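Local coordinates for protein monovalent Na+/H+ antiporter subunit D (Dietzia sp. DQ12-45-1b, PDB 7D3U) that forms a membrane-embedded antiporter subunit of the Mrp complex, which exchanges sodium ions for protons, and probably carries a proton path of the complex I type, at residues E137-P142 and G247-I252; P111-V116 and Y144-I149. One frame throughout, in Å; residues are numbered along the deposited sequence.

Interaction 1: E137-P142 and G247-I252; sequences EVMLLP and GLHTKI
Lys251 NZ is gripped by two hydrogen bonds, one to Thr250 OG1 at 3.2 Å and one to the backbone O of Ser246. In this complex I-like antiporter fold, Lys251 lies on helix 249-263, where it is probably one of the family's conserved ionisable residues within the membrane. The His249 and Ile252 side chains of that helix pack against helix 129-146, which carries 137-142. Met139 supplies most of the meeting surface from 137-142. Its CG is anti to the backbone N (chi1 180°), so the chain runs out extended and bends only at chi3 (64°), where CE turns to the edge of the His249 ring. The sulfur sits obliquely, with SD of Met139 4.3 Å from the centroid of the His249 ring, a Met-aromatic contact. Leu140 CD2 also approaches this ring obliquely, and Phe245 packs on it edge-to-face. An alanine in place of Met139 would remove CG, SD and CE, and would probably loosen the hold on the His249 ring and on Ile252. Met139 O lies in the plane of the imidazole, at its edge, and accepts a hydrogen bond from Ser143 OG. Tip to tip, Met139 SD meets Ile252 CG1 at 3.9 Å.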
ATOM      1  N   GLU A 137      -6.335 -10.340  -6.294  1.00 69.38           N
ATOM      2  CA  GLU A 137      -6.179  -9.822  -7.654  1.00 69.38           C
ATOM      3  C   GLU A 137      -7.432  -9.085  -8.117  1.00 69.38           C
ATOM      4  O   GLU A 137      -7.337  -8.088  -8.844  1.00 69.38           O
ATOM      5  CB  GLU A 137      -5.818 -10.947  -8.620  1.00 69.38           C
ATOM      6  CG  GLU A 137      -4.817 -11.924  -8.050  1.00 69.38           C
ATOM      7  CD  GLU A 137      -3.557 -11.247  -7.548  1.00 69.38           C
ATOM      8  OE1 GLU A 137      -3.176 -10.187  -8.091  1.00 69.38           O
ATOM      9  OE2 GLU A 137      -2.969 -11.757  -6.575  1.00 69.38           O
ATOM     10  N   VAL A 138      -8.613  -9.563  -7.719  1.00 68.27           N
ATOM     11  CA  VAL A 138      -9.856  -8.859  -8.024  1.00 68.27           C
ATOM     12  C   VAL A 138      -9.891  -7.495  -7.353  1.00 68.27           C
ATOM     13  O   VAL A 138     -10.565  -6.581  -7.833  1.00 68.27           O
ATOM     14  CB  VAL A 138     -11.072  -9.714  -7.608  1.00 68.27           C
ATOM     15  CG1 VAL A 138     -12.377  -8.978  -7.866  1.00 68.27           C
ATOM     16  CG2 VAL A 138     -11.068 -11.019  -8.355  1.00 68.27           C
ATOM     17  N   MET A 139      -9.189  -7.341  -6.236  1.00 69.52           N
ATOM     18  CA  MET A 139      -9.065  -6.051  -5.573  1.00 69.52           C
ATOM     19  C   MET A 139      -7.975  -5.184  -6.184  1.00 69.52           C
ATOM     20  O   MET A 139      -8.091  -3.953  -6.175  1.00 69.52           O
ATOM     21  CB  MET A 139      -8.779  -6.263  -4.083  1.00 69.52           C
ATOM     22  CG  MET A 139      -8.618  -4.991  -3.279  1.00 69.52           C
ATOM     23  SD  MET A 139      -7.869  -5.312  -1.674  1.00 69.52           S
ATOM     24  CE  MET A 139      -6.262  -5.922  -2.169  1.00 69.52           C
ATOM     25  N   LEU A 140      -6.924  -5.800  -6.727  1.00 68.74           N
ATOM     26  CA  LEU A 140      -5.783  -5.040  -7.223  1.00 68.74           C
ATOM     27  C   LEU A 140      -6.000  -4.537  -8.643  1.00 68.74           C
ATOM     28  O   LEU A 140      -5.559  -3.435  -8.983  1.00 68.74           O
ATOM     29  CB  LEU A 140      -4.518  -5.893  -7.162  1.00 68.74           C
ATOM     30  CG  LEU A 140      -3.832  -6.012  -5.804  1.00 68.74           C
ATOM     31  CD1 LEU A 140      -2.602  -6.892  -5.915  1.00 68.74           C
ATOM     32  CD2 LEU A 140      -3.465  -4.641  -5.277  1.00 68.74           C
ATOM     33  N   LEU A 141      -6.654  -5.327  -9.493  1.00 68.47           N
ATOM     34  CA  LEU A 141      -6.823  -4.911 -10.882  1.00 68.47           C
ATOM     35  C   LEU A 141      -7.643  -3.635 -11.032  1.00 68.47           C
ATOM     36  O   LEU A 141      -7.211  -2.747 -11.789  1.00 68.47           O
ATOM     37  CB  LEU A 141      -7.427  -6.058 -11.701  1.00 68.47           C
ATOM     38  CG  LEU A 141      -6.413  -7.066 -12.236  1.00 68.47           C
ATOM     39  CD1 LEU A 141      -5.760  -7.823 -11.094  1.00 68.47           C
ATOM     40  CD2 LEU A 141      -7.093  -8.020 -13.192  1.00 68.47           C
ATOM     41  N   PRO A 142      -8.800  -3.464 -10.380  1.00 68.19           N
ATOM     42  CA  PRO A 142      -9.472  -2.159 -10.440  1.00 68.19           C
ATOM     43  C   PRO A 142      -8.704  -1.068  -9.736  1.00 68.19           C
ATOM     44  O   PRO A 142      -8.934   0.111 -10.023  1.00 68.19           O
ATOM     45  CB  PRO A 142     -10.818  -2.421  -9.753  1.00 68.19           C
ATOM     46  CG  PRO A 142     -10.998  -3.884  -9.809  1.00 68.19           C
ATOM     47  CD  PRO A 142      -9.631  -4.456  -9.686  1.00 68.19           C
ATOM     48  N   GLY A 247      -6.963   2.403   3.223  1.00 69.69           N
ATOM     49  CA  GLY A 247      -7.605   1.535   4.187  1.00 69.69           C
ATOM     50  C   GLY A 247      -7.928   0.145   3.682  1.00 69.69           C
ATOM     51  O   GLY A 247      -8.352  -0.712   4.461  1.00 69.69           O
ATOM     52  N   LEU A 248      -7.757  -0.095   2.381  1.00 68.30           N
ATOM     53  CA  LEU A 248      -8.153  -1.364   1.782  1.00 68.30           C
ATOM     54  C   LEU A 248      -6.994  -2.346   1.628  1.00 68.30           C
ATOM     55  O   LEU A 248      -7.001  -3.414   2.243  1.00 68.30           O
ATOM     56  CB  LEU A 248      -8.820  -1.106   0.426  1.00 68.30           C
ATOM     57  CG  LEU A 248     -10.050  -0.205   0.503  1.00 68.30           C
ATOM     58  CD1 LEU A 248     -10.773  -0.176  -0.820  1.00 68.30           C
ATOM     59  CD2 LEU A 248     -10.981  -0.669   1.605  1.00 68.30           C
ATOM     60  N   HIS A 249      -5.977  -1.990   0.842  1.00 70.80           N
ATOM     61  CA  HIS A 249      -5.023  -2.990   0.367  1.00 70.80           C
ATOM     62  C   HIS A 249      -4.102  -3.463   1.483  1.00 70.80           C
ATOM     63  O   HIS A 249      -4.077  -4.653   1.829  1.00 70.80           O
ATOM     64  CB  HIS A 249      -4.211  -2.420  -0.797  1.00 70.80           C
ATOM     65  CG  HIS A 249      -5.043  -2.013  -1.972  1.00 70.80           C
ATOM     66  ND1 HIS A 249      -5.699  -2.922  -2.771  1.00 70.80           N
ATOM     67  CD2 HIS A 249      -5.327  -0.792  -2.481  1.00 70.80           C
ATOM     68  CE1 HIS A 249      -6.352  -2.282  -3.723  1.00 70.80           C
ATOM     69  NE2 HIS A 249      -6.142  -0.988  -3.568  1.00 70.80           N
ATOM     70  N   THR A 250      -3.322  -2.541   2.050  1.00 66.98           N
ATOM     71  CA  THR A 250      -2.439  -2.901   3.152  1.00 66.98           C
ATOM     72  C   THR A 250      -3.224  -3.505   4.305  1.00 66.98           C
ATOM     73  O   THR A 250      -2.742  -4.414   4.985  1.00 66.98           O
ATOM     74  CB  THR A 250      -1.659  -1.676   3.621  1.00 66.98           C
ATOM     75  OG1 THR A 250      -2.577  -0.659   4.041  1.00 66.98           O
ATOM     76  CG2 THR A 250      -0.798  -1.137   2.500  1.00 66.98           C
ATOM     77  N   LYS A 251      -4.456  -3.046   4.513  1.00 66.47           N
ATOM     78  CA  LYS A 251      -5.245  -3.557   5.625  1.00 66.47           C
ATOM     79  C   LYS A 251      -5.822  -4.935   5.329  1.00 66.47           C
ATOM     80  O   LYS A 251      -5.977  -5.745   6.250  1.00 66.47           O
ATOM     81  CB  LYS A 251      -6.353  -2.568   5.975  1.00 66.47           C
ATOM     82  CG  LYS A 251      -5.906  -1.462   6.923  1.00 66.47           C
ATOM     83  CD  LYS A 251      -4.941  -0.496   6.258  1.00 66.47           C
ATOM     84  CE  LYS A 251      -4.171   0.306   7.284  1.00 66.47           C
ATOM     85  NZ  LYS A 251      -3.158   1.186   6.644  1.00 66.47           N
ATOM     86  N   ILE A 252      -6.125  -5.235   4.064  1.00 65.21           N
ATOM     87  CA  ILE A 252      -6.475  -6.609   3.711  1.00 65.21           C
ATOM     88  C   ILE A 252      -5.277  -7.521   3.931  1.00 65.21           C
ATOM     89  O   ILE A 252      -5.418  -8.656   4.403  1.00 65.21           O
ATOM     90  CB  ILE A 252      -6.992  -6.687   2.263  1.00 65.21           C
ATOM     91  CG1 ILE A 252      -8.398  -6.100   2.160  1.00 65.21           C
ATOM     92  CG2 ILE A 252      -6.997  -8.120   1.770  1.00 65.21           C
ATOM     93  CD1 ILE A 252      -9.270  -6.391   3.344  1.00 65.21           C
TER

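Interaction 2: P111-V116 and Y144-I149; sequences PLVLLV and YGLMMI
The one aromatic ring of these segments, that of Tyr144, is turned to other neighbours. Tyr144 starts away from 111-116 and packs instead against Tyr166, Ile167 and Asn170 of helix 157-187, and against Tyr85 of the neighbouring subunit C. The puckered ring of Pro111 rests on Leu21 and Val22 of helix 9-23. What remains between the segments is aliphatic. Leu146 carries it, with CG anti to its carbonyl carbon (chi1 -72°) and its two methyls given different tasks. Leu146 CD2 comes up to the root of the opposing leucine, 3.7 Å from Leu112 CB. Leu146 CD1 reaches farther along the helix, 4.2 Å from Val113 CG2 and also 4.2 Å from Val116 CG2. The Val113 side chain crosses Leu146 at about a right angle, whereas Val116 meets it tip to tip. The arrangement is that of a helical hairpin: helices 109-125 and 129-146 follow one another through a short turn and run roughly antiparallel, so that one leucine lies against residues i, i+1 and i+4 of its partner. Leu112 returns the contact through its own methyl, Leu112 CD1 lying 3.8 Å from Gly145 C. With no side chain at Gly145, that methyl comes directly against backbone. Outside the hairpin, Leu758 of the neighbouring subunit A packs on both Leu112 and Ile149.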
ATOM      1  N   PRO A 111     -17.892   1.970 -11.564  1.00 67.16           N
ATOM      2  CA  PRO A 111     -17.680   0.517 -11.670  1.00 67.16           C
ATOM      3  C   PRO A 111     -16.420   0.036 -10.979  1.00 67.16           C
ATOM      4  O   PRO A 111     -16.448  -1.006 -10.314  1.00 67.16           O
ATOM      5  CB  PRO A 111     -17.614   0.281 -13.182  1.00 67.16           C
ATOM      6  CG  PRO A 111     -18.359   1.393 -13.765  1.00 67.16           C
ATOM      7  CD  PRO A 111     -18.033   2.565 -12.905  1.00 67.16           C
ATOM      8  N   LEU A 112     -15.311   0.766 -11.110  1.00 66.37           N
ATOM      9  CA  LEU A 112     -14.053   0.287 -10.547  1.00 66.37           C
ATOM     10  C   LEU A 112     -14.084   0.300  -9.025  1.00 66.37           C
ATOM     11  O   LEU A 112     -13.526  -0.597  -8.383  1.00 66.37           O
ATOM     12  CB  LEU A 112     -12.889   1.123 -11.074  1.00 66.37           C
ATOM     13  CG  LEU A 112     -12.459   0.818 -12.508  1.00 66.37           C
ATOM     14  CD1 LEU A 112     -11.272   1.675 -12.900  1.00 66.37           C
ATOM     15  CD2 LEU A 112     -12.140  -0.653 -12.675  1.00 66.37           C
ATOM     16  N   VAL A 113     -14.733   1.300  -8.427  1.00 63.75           N
ATOM     17  CA  VAL A 113     -14.861   1.324  -6.974  1.00 63.75           C
ATOM     18  C   VAL A 113     -15.680   0.133  -6.495  1.00 63.75           C
ATOM     19  O   VAL A 113     -15.348  -0.506  -5.489  1.00 63.75           O
ATOM     20  CB  VAL A 113     -15.473   2.658  -6.512  1.00 63.75           C
ATOM     21  CG1 VAL A 113     -15.876   2.582  -5.055  1.00 63.75           C
ATOM     22  CG2 VAL A 113     -14.485   3.780  -6.719  1.00 63.75           C
ATOM     23  N   LEU A 114     -16.743  -0.206  -7.225  1.00 65.00           N
ATOM     24  CA  LEU A 114     -17.567  -1.343  -6.831  1.00 65.00           C
ATOM     25  C   LEU A 114     -16.818  -2.657  -7.014  1.00 65.00           C
ATOM     26  O   LEU A 114     -16.981  -3.585  -6.217  1.00 65.00           O
ATOM     27  CB  LEU A 114     -18.868  -1.347  -7.627  1.00 65.00           C
ATOM     28  CG  LEU A 114     -19.880  -0.298  -7.177  1.00 65.00           C
ATOM     29  CD1 LEU A 114     -21.191  -0.460  -7.917  1.00 65.00           C
ATOM     30  CD2 LEU A 114     -20.091  -0.385  -5.682  1.00 65.00           C
ATOM     31  N   LEU A 115     -15.983  -2.751  -8.048  1.00 64.65           N
ATOM     32  CA  LEU A 115     -15.194  -3.962  -8.241  1.00 64.65           C
ATOM     33  C   LEU A 115     -14.129  -4.106  -7.160  1.00 64.65           C
ATOM     34  O   LEU A 115     -13.874  -5.214  -6.676  1.00 64.65           O
ATOM     35  CB  LEU A 115     -14.565  -3.954  -9.632  1.00 64.65           C
ATOM     36  CG  LEU A 115     -15.537  -4.290 -10.764  1.00 64.65           C
ATOM     37  CD1 LEU A 115     -15.278  -3.430 -11.983  1.00 64.65           C
ATOM     38  CD2 LEU A 115     -15.433  -5.756 -11.123  1.00 64.65           C
ATOM     39  N   VAL A 116     -13.512  -2.994  -6.754  1.00 64.80           N
ATOM     40  CA  VAL A 116     -12.571  -3.029  -5.639  1.00 64.80           C
ATOM     41  C   VAL A 116     -13.282  -3.442  -4.357  1.00 64.80           C
ATOM     42  O   VAL A 116     -12.752  -4.223  -3.558  1.00 64.80           O
ATOM     43  CB  VAL A 116     -11.872  -1.666  -5.489  1.00 64.80           C
ATOM     44  CG1 VAL A 116     -10.989  -1.651  -4.267  1.00 64.80           C
ATOM     45  CG2 VAL A 116     -11.044  -1.364  -6.715  1.00 64.80           C
ATOM     46  N   TYR A 144      -5.514  -0.603 -10.159  1.00 69.40           N
ATOM     47  CA  TYR A 144      -4.619  -0.079 -11.182  1.00 69.40           C
ATOM     48  C   TYR A 144      -5.349   0.862 -12.127  1.00 69.40           C
ATOM     49  O   TYR A 144      -4.761   1.838 -12.607  1.00 69.40           O
ATOM     50  CB  TYR A 144      -3.979  -1.224 -11.964  1.00 69.40           C
ATOM     51  CG  TYR A 144      -3.296  -2.260 -11.099  1.00 69.40           C
ATOM     52  CD1 TYR A 144      -2.793  -1.930  -9.847  1.00 69.40           C
ATOM     53  CD2 TYR A 144      -3.150  -3.567 -11.538  1.00 69.40           C
ATOM     54  CE1 TYR A 144      -2.171  -2.873  -9.058  1.00 69.40           C
ATOM     55  CE2 TYR A 144      -2.528  -4.517 -10.755  1.00 69.40           C
ATOM     56  CZ  TYR A 144      -2.040  -4.164  -9.517  1.00 69.40           C
ATOM     57  OH  TYR A 144      -1.419  -5.107  -8.733  1.00 69.40           O
ATOM     58  N   GLY A 145      -6.624   0.590 -12.408  1.00 69.65           N
ATOM     59  CA  GLY A 145      -7.403   1.510 -13.215  1.00 69.65           C
ATOM     60  C   GLY A 145      -7.711   2.805 -12.496  1.00 69.65           C
ATOM     61  O   GLY A 145      -7.763   3.868 -13.120  1.00 69.65           O
ATOM     62  N   LEU A 146      -7.914   2.742 -11.178  1.00 69.62           N
ATOM     63  CA  LEU A 146      -8.185   3.946 -10.403  1.00 69.62           C
ATOM     64  C   LEU A 146      -6.956   4.830 -10.258  1.00 69.62           C
ATOM     65  O   LEU A 146      -7.099   6.024  -9.981  1.00 69.62           O
ATOM     66  CB  LEU A 146      -8.717   3.575  -9.021  1.00 69.62           C
ATOM     67  CG  LEU A 146     -10.140   3.024  -8.963  1.00 69.62           C
ATOM     68  CD1 LEU A 146     -10.525   2.704  -7.532  1.00 69.62           C
ATOM     69  CD2 LEU A 146     -11.107   4.016  -9.567  1.00 69.62           C
ATOM     70  N   MET A 147      -5.756   4.278 -10.437  1.00 73.13           N
ATOM     71  CA  MET A 147      -4.549   5.090 -10.362  1.00 73.13           C
ATOM     72  C   MET A 147      -4.393   6.016 -11.558  1.00 73.13           C
ATOM     73  O   MET A 147      -3.582   6.945 -11.497  1.00 73.13           O
ATOM     74  CB  MET A 147      -3.319   4.194 -10.236  1.00 73.13           C
ATOM     75  CG  MET A 147      -3.291   3.370  -8.965  1.00 73.13           C
ATOM     76  SD  MET A 147      -1.783   2.405  -8.794  1.00 73.13           S
ATOM     77  CE  MET A 147      -0.577   3.715  -8.630  1.00 73.13           C
ATOM     78  N   MET A 148      -5.139   5.785 -12.637  1.00 75.49           N
ATOM     79  CA  MET A 148      -5.131   6.677 -13.786  1.00 75.49           C
ATOM     80  C   MET A 148      -6.250   7.707 -13.746  1.00 75.49           C
ATOM     81  O   MET A 148      -6.153   8.728 -14.432  1.00 75.49           O
ATOM     82  CB  MET A 148      -5.238   5.872 -15.086  1.00 75.49           C
ATOM     83  CG  MET A 148      -4.100   4.891 -15.306  1.00 75.49           C
ATOM     84  SD  MET A 148      -2.719   5.603 -16.216  1.00 75.49           S
ATOM     85  CE  MET A 148      -1.641   6.073 -14.869  1.00 75.49           C
ATOM     86  N   ILE A 149      -7.302   7.460 -12.969  1.00 74.30           N
ATOM     87  CA  ILE A 149      -8.383   8.428 -12.826  1.00 74.30           C
ATOM     88  C   ILE A 149      -7.867   9.625 -12.042  1.00 74.30           C
ATOM     89  O   ILE A 149      -7.468   9.499 -10.878  1.00 74.30           O
ATOM     90  CB  ILE A 149      -9.597   7.798 -12.137  1.00 74.30           C
ATOM     91  CG1 ILE A 149     -10.174   6.673 -12.992  1.00 74.30           C
ATOM     92  CG2 ILE A 149     -10.653   8.850 -11.869  1.00 74.30           C
ATOM     93  CD1 ILE A 149     -10.718   7.139 -14.309  1.00 74.30           C
TER

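How the interactions relate
The two contacts have centres about 10 Å apart and share helix 129-146, interaction 1 using its middle and interaction 2 its final turn and the residues that follow. Along the chain the segments alternate: 111-116, 137-142, 144-149 and then 247-252, so each contact closes across a segment of the other. They also touch directly. Pro142, the last residue of 137-142, where the helix is kinked, packs on Leu115 and Val116, while Leu248 CD1 lies 3.8 Å from Val116 CG1. Helix 129-146 thus joins its sequence neighbour, helix 109-125, to the much later helix 249-263 within the buried membrane bundle, and its Pro142 also meets Val751 of the neighbouring subunit A.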